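Phosphoserine phosphatase RsbX (PDB 3W42) dephosphorylates the phosphorylated stressosome protein RsbS and so acts as a negative regulator of sigma-B in the general stress response of Bacillus subtilis. Local coordinates at residues M31-D35 and K36-C40; S179-M182 and Y183-R187. One frame throughout, in Å; residues are numbered along the deposited sequence. Where two conformers were deposited one is given.

Contact 1 of 2, residues M31-D35 and K36-C40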
loop_
_atom_site.group_PDB
_atom_site.type_symbol
_atom_site.label_atom_id
_atom_site.label_comp_id
_atom_site.label_asym_id
_atom_site.label_seq_id
_atom_site.Cartn_x
_atom_site.Cartn_y
_atom_site.Cartn_z
ATOM N N MET A 31 -2.975 -6.405 5.442
ATOM C CA MET A 31 -4.287 -5.635 5.551
ATOM C C MET A 31 -4.946 -6.183 6.825
ATOM O O MET A 31 -5.230 -7.382 6.811
ATOM C CB MET A 31 -5.333 -5.821 4.414
ATOM C CG MET A 31 -6.750 -5.280 4.694
ATOM S SD MET A 31 -6.845 -3.492 5.033
ATOM C CE MET A 31 -6.438 -3.226 3.491
ATOM N N LYS A 32 -5.342 -5.372 7.785
ATOM C CA LYS A 32 -6.300 -5.800 8.800
ATOM C C LYS A 32 -7.130 -4.634 9.236
ATOM O O LYS A 32 -6.617 -3.594 9.559
ATOM C CB LYS A 32 -5.588 -6.381 10.013
ATOM C CG LYS A 32 -6.460 -6.918 11.096
ATOM C CD LYS A 32 -5.613 -7.051 12.402
ATOM C CE LYS A 32 -4.591 -8.274 12.273
ATOM N NZ LYS A 32 -3.629 -8.854 13.386
ATOM N N ALA A 33 -8.425 -4.824 9.252
ATOM C CA ALA A 33 -9.387 -3.893 9.735
ATOM C C ALA A 33 -10.195 -4.511 10.864
ATOM O O ALA A 33 -10.541 -5.686 10.799
ATOM C CB ALA A 33 -10.329 -3.353 8.612
ATOM N N ASP A 34 -10.504 -3.742 11.879
ATOM C CA ASP A 34 -11.543 -4.081 12.854
ATOM C C ASP A 34 -12.522 -2.884 12.893
ATOM O O ASP A 34 -12.522 -2.058 11.980
ATOM C CB ASP A 34 -10.920 -4.416 14.204
ATOM C CG ASP A 34 -10.261 -3.274 14.925
ATOM O OD1 ASP A 34 -10.442 -2.141 14.628
ATOM O OD2 ASP A 34 -9.612 -3.640 15.916
ATOM N N ASP A 35 -13.421 -2.881 13.860
ATOM C CA ASP A 35 -14.467 -1.853 13.843
ATOM C C ASP A 35 -13.930 -0.471 14.115
ATOM O O ASP A 35 -14.640 0.505 13.907
ATOM C CB ASP A 35 -15.561 -2.185 14.854
ATOM C CG ASP A 35 -16.264 -3.476 14.576
ATOM O OD1 ASP A 35 -16.446 -3.856 13.409
ATOM O OD2 ASP A 35 -16.695 -4.123 15.566
ATOM N N LYS A 36 -12.698 -0.392 14.629
ATOM C CA LYS A 36 -12.113 0.862 15.075
ATOM C C LYS A 36 -11.023 1.387 14.127
ATOM O O LYS A 36 -10.853 2.608 14.014
ATOM C CB LYS A 36 -11.563 0.747 16.481
ATOM C CG LYS A 36 -12.706 0.503 17.530
ATOM C CD LYS A 36 -12.234 0.161 18.981
ATOM C CE LYS A 36 -11.318 1.178 19.877
ATOM N NZ LYS A 36 -11.194 0.709 21.379
ATOM N N GLU A 37 -10.215 0.532 13.518
ATOM C CA GLU A 37 -9.027 0.958 12.821
ATOM C C GLU A 37 -8.633 -0.003 11.744
ATOM O O GLU A 37 -9.043 -1.163 11.688
ATOM C CB GLU A 37 -7.903 1.243 13.739
ATOM C CG GLU A 37 -7.431 0.091 14.429
ATOM C CD GLU A 37 -6.469 0.438 15.545
ATOM O OE1 GLU A 37 -5.804 1.408 15.557
ATOM O OE2 GLU A 37 -6.469 -0.193 16.564
ATOM N N LEU A 38 -7.780 0.518 10.857
ATOM C CA LEU A 38 -7.150 -0.220 9.724
ATOM C C LEU A 38 -5.661 -0.091 9.884
ATOM O O LEU A 38 -5.169 1.016 10.147
ATOM C CB LEU A 38 -7.549 0.403 8.335
ATOM C CG LEU A 38 -7.001 -0.246 7.069
ATOM C CD1 LEU A 38 -7.900 -1.475 6.790
ATOM C CD2 LEU A 38 -6.922 0.648 5.774
ATOM N N ILE A 39 -4.928 -1.154 9.557
ATOM C CA ILE A 39 -3.557 -1.001 9.153
ATOM C C ILE A 39 -3.356 -1.737 7.860
ATOM O O ILE A 39 -3.946 -2.793 7.582
ATOM C CB ILE A 39 -2.572 -1.489 10.156
ATOM C CG1 ILE A 39 -1.169 -1.043 9.738
ATOM C CG2 ILE A 39 -2.663 -2.992 10.362
ATOM C CD1 ILE A 39 -0.206 -1.052 10.839
ATOM N N CYS A 40 -2.554 -1.144 7.025
ATOM C CA CYS A 40 -2.188 -1.834 5.770
ATOM C C CYS A 40 -0.819 -1.360 5.330
ATOM O O CYS A 40 -0.295 -0.337 5.708
ATOM C CB CYS A 40 -3.194 -1.852 4.669
ATOM S SG CYS A 40 -3.407 -0.160 4.030
HETATM O O HOH W 1 -6.935 -3.215 12.366
HETATM O O HOH W 2 -8.644 -1.493 17.698
#
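The carboxylate of D34 folds over the tight turn of a beta hairpin and overlaps the backbone amides of K36, in the turn, and E37, which opens the return strand. This hairpin joins strand 27-33 to strand 37-45 at one border of a five-stranded antiparallel sheet in the alpha-beta beta-alpha sandwich of the PPM phosphatases. With CG lodged between the backbone N and the carbonyl carbon (chi1 68°), OD1 of D34 is turned toward the amides of the turn. It accepts K36 N at 2.9 Å, the bond that defines an Asx turn, from a point 42° out of the carboxylate plane, while E37 N reaches the same OD1 at 2.9 Å nearly along its C-O axis. Aspartate suits the place, because its short acid ties down two amides at once. Its other oxygen, OD2, is linked to E37 OE2 through a water that donates to both; bridging from between the two acids, it probably eases the repulsion of like charges. The strands themselves are zipped by a hydrogen-bonded pair, K32 with I39 (K32 N to I39 O 2.9 Å), and D34 N adds a bond to E37 O at 3.0 Å. M31, A33, L38 and C40 share the inner face, where L38 and C40 meet F151 and I153 of the facing sheet, so small or apolar residues fit. In one modelled conformer of L38, CD1 lies 3.6 Å from A33 CB; how closely it nears the sulfur of M31 is doubtful, both side chains being modelled in two conformers. K32 and I39 point to the other face, where K32 extends its amine outward and I39 packs on A67. A second water bridges the two strands, donating to K32 O at 2.9 Å and E37 O at 3.0 Å.

Contact 2 of 2, residues S179-M182 and Y183-R187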
loop_
_atom_site.group_PDB
_atom_site.type_symbol
_atom_site.label_atom_id
_atom_site.label_comp_id
_atom_site.label_asym_id
_atom_site.label_seq_id
_atom_site.Cartn_x
_atom_site.Cartn_y
_atom_site.Cartn_z
ATOM N N SER A 179 -11.839 -1.251 -13.357
ATOM C CA SER A 179 -11.420 -0.099 -14.159
ATOM C C SER A 179 -9.946 -0.142 -14.524
ATOM O O SER A 179 -9.534 0.422 -15.560
ATOM C CB SER A 179 -11.725 1.160 -13.352
ATOM O OG SER A 179 -11.505 2.344 -14.046
ATOM N N LEU A 180 -9.133 -0.777 -13.690
ATOM C CA LEU A 180 -7.689 -0.899 -13.873
ATOM C C LEU A 180 -7.262 -2.121 -14.629
ATOM O O LEU A 180 -6.062 -2.322 -14.822
ATOM C CB LEU A 180 -7.021 -0.927 -12.455
ATOM C CG LEU A 180 -7.166 0.366 -11.626
ATOM C CD1 LEU A 180 -6.703 0.102 -10.202
ATOM C CD2 LEU A 180 -6.477 1.526 -12.226
ATOM N N LYS A 181 -8.211 -2.939 -15.112
ATOM C CA LYS A 181 -7.833 -4.241 -15.655
ATOM C C LYS A 181 -6.856 -4.100 -16.815
ATOM O O LYS A 181 -5.961 -4.979 -16.936
ATOM C CB LYS A 181 -9.080 -4.963 -16.120
ATOM C CG LYS A 181 -8.749 -6.236 -16.822
ATOM C CD LYS A 181 -9.861 -7.135 -17.122
ATOM C CE LYS A 181 -9.293 -8.473 -17.711
ATOM N NZ LYS A 181 -8.765 -8.369 -19.153
ATOM N N MET A 182 -6.941 -3.077 -17.670
ATOM C CA MET A 182 -6.063 -3.018 -18.819
ATOM C C MET A 182 -4.614 -2.945 -18.441
ATOM O O MET A 182 -3.747 -3.238 -19.247
ATOM C CB MET A 182 -6.445 -1.904 -19.752
ATOM C CG MET A 182 -6.127 -0.501 -19.243
ATOM S SD MET A 182 -5.958 0.795 -20.463
ATOM C CE MET A 182 -4.464 0.225 -21.308
ATOM N N TYR A 183 -4.283 -2.500 -17.240
ATOM C CA TYR A 183 -2.912 -2.332 -16.752
ATOM C C TYR A 183 -2.363 -3.578 -16.126
ATOM O O TYR A 183 -1.214 -3.606 -15.684
ATOM C CB TYR A 183 -2.878 -1.131 -15.775
ATOM C CG TYR A 183 -3.527 0.066 -16.288
ATOM C CD1 TYR A 183 -3.008 0.767 -17.342
ATOM C CD2 TYR A 183 -4.736 0.451 -15.762
ATOM C CE1 TYR A 183 -3.615 1.899 -17.857
ATOM C CE2 TYR A 183 -5.422 1.573 -16.247
ATOM C CZ TYR A 183 -4.888 2.250 -17.308
ATOM O OH TYR A 183 -5.569 3.368 -17.761
ATOM N N THR A 184 -3.144 -4.647 -16.064
ATOM C CA THR A 184 -2.774 -5.874 -15.365
ATOM C C THR A 184 -2.463 -7.018 -16.309
ATOM O O THR A 184 -2.013 -8.054 -15.861
ATOM C CB THR A 184 -3.923 -6.350 -14.443
ATOM O OG1 THR A 184 -5.034 -6.841 -15.211
ATOM C CG2 THR A 184 -4.328 -5.288 -13.406
ATOM N N THR A 185 -2.700 -6.847 -17.600
ATOM C CA THR A 185 -2.603 -7.923 -18.514
ATOM C C THR A 185 -1.158 -8.225 -18.983
ATOM O O THR A 185 -0.820 -9.347 -19.299
ATOM C CB THR A 185 -3.564 -7.711 -19.712
ATOM O OG1 THR A 185 -3.308 -6.431 -20.221
ATOM C CG2 THR A 185 -4.993 -7.804 -19.243
ATOM N N SER A 186 -0.310 -7.221 -19.074
ATOM C CA SER A 186 1.022 -7.447 -19.572
ATOM C C SER A 186 1.912 -8.234 -18.616
ATOM O O SER A 186 2.800 -8.940 -19.041
ATOM C CB SER A 186 1.723 -6.105 -19.802
ATOM O OG SER A 186 2.164 -5.497 -18.555
ATOM N N ARG A 187 1.699 -8.066 -17.302
ATOM C CA ARG A 187 2.488 -8.745 -16.292
ATOM C C ARG A 187 3.989 -8.553 -16.472
ATOM O O ARG A 187 4.810 -9.469 -16.237
ATOM C CB ARG A 187 2.085 -10.244 -16.259
ATOM C CG ARG A 187 0.613 -10.471 -15.997
ATOM C CD ARG A 187 0.248 -11.953 -15.951
ATOM N NE ARG A 187 0.951 -12.580 -14.883
ATOM C CZ ARG A 187 0.900 -13.879 -14.619
ATOM N NH1 ARG A 187 0.142 -14.695 -15.343
ATOM N NH2 ARG A 187 1.634 -14.325 -13.627
HETATM O O HOH W 3 -1.052 -4.351 -18.940
#
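M182 CG sits over the ring of Y183, its neighbour in sequence, 3.5 Å from the ring centroid and only 8° off the normal, a CH-pi contact with almost the centre of one face. The chain then bends at its last torsion, and SD lies obliquely, 4.1 Å from the same centroid, completing a Met-aromatic contact. What brings this about is the first torsion of M182 (chi1 72°), which sets CG between the backbone N and the carbonyl carbon and so next to the following residue. A flexible, polarisable thioether is well matched to a flat phenol in this way. Apolar contact continues with L180, whose CD2 meets Y183 CD2 at 4.1 Å, the side chains crossing at about a right angle; L180 is buried against V160, I163 and H166, and Y183 leans on L158, V160 and P161.

Hydrogen bonds hold the backbone in two successive, overlapping i+3 to i turns, the bonding pattern of a 3-10 helix, in keeping with the 3-10 segment that follows helix 173-179. Y183 N donates to L180 O at 3.0 Å. K181 O is gripped twice by T184: the hydroxyl OG1 donates at 2.7 Å in the carbonyl plane, on a lone pair, and the amide N at 3.0 Å from well above that plane. A threonine, whose hydroxyl can fold back beside its own amide, is apt here. Water joins M182 O to S186 N, donating to the one and accepting from the other.

The chemistry implies a surface turn held largely by local bonds: the carbonyls of L180, K181 and M182 are met by amides, a hydroxyl and water, while one ring ties an exposed methionine to the buried leucine side.

In the fold
Contact 1 belongs to a sheet and contact 2 to a loop, and they share no element: strands 27-33 and 37-45 make the first, the linker between helix 173-179 and strand 191-198 the second. Contact 1 is partly buried, its inner face reaching strand 191-198 through I194, so the chain leaving contact 2 arrives against that hairpin. Contact 2 is a surface feature, with L180 as its buried anchor. Their centres are 27 Å apart and their nearest atoms about 14 Å. Cross-strand bonds with a carboxylate at the turn dominate 31-40, whereas local turns and an aromatic contact dominate 179-187. Strand 37-45 also carries D44, a manganese ligand; Y183 lies about 13 Å from the metal.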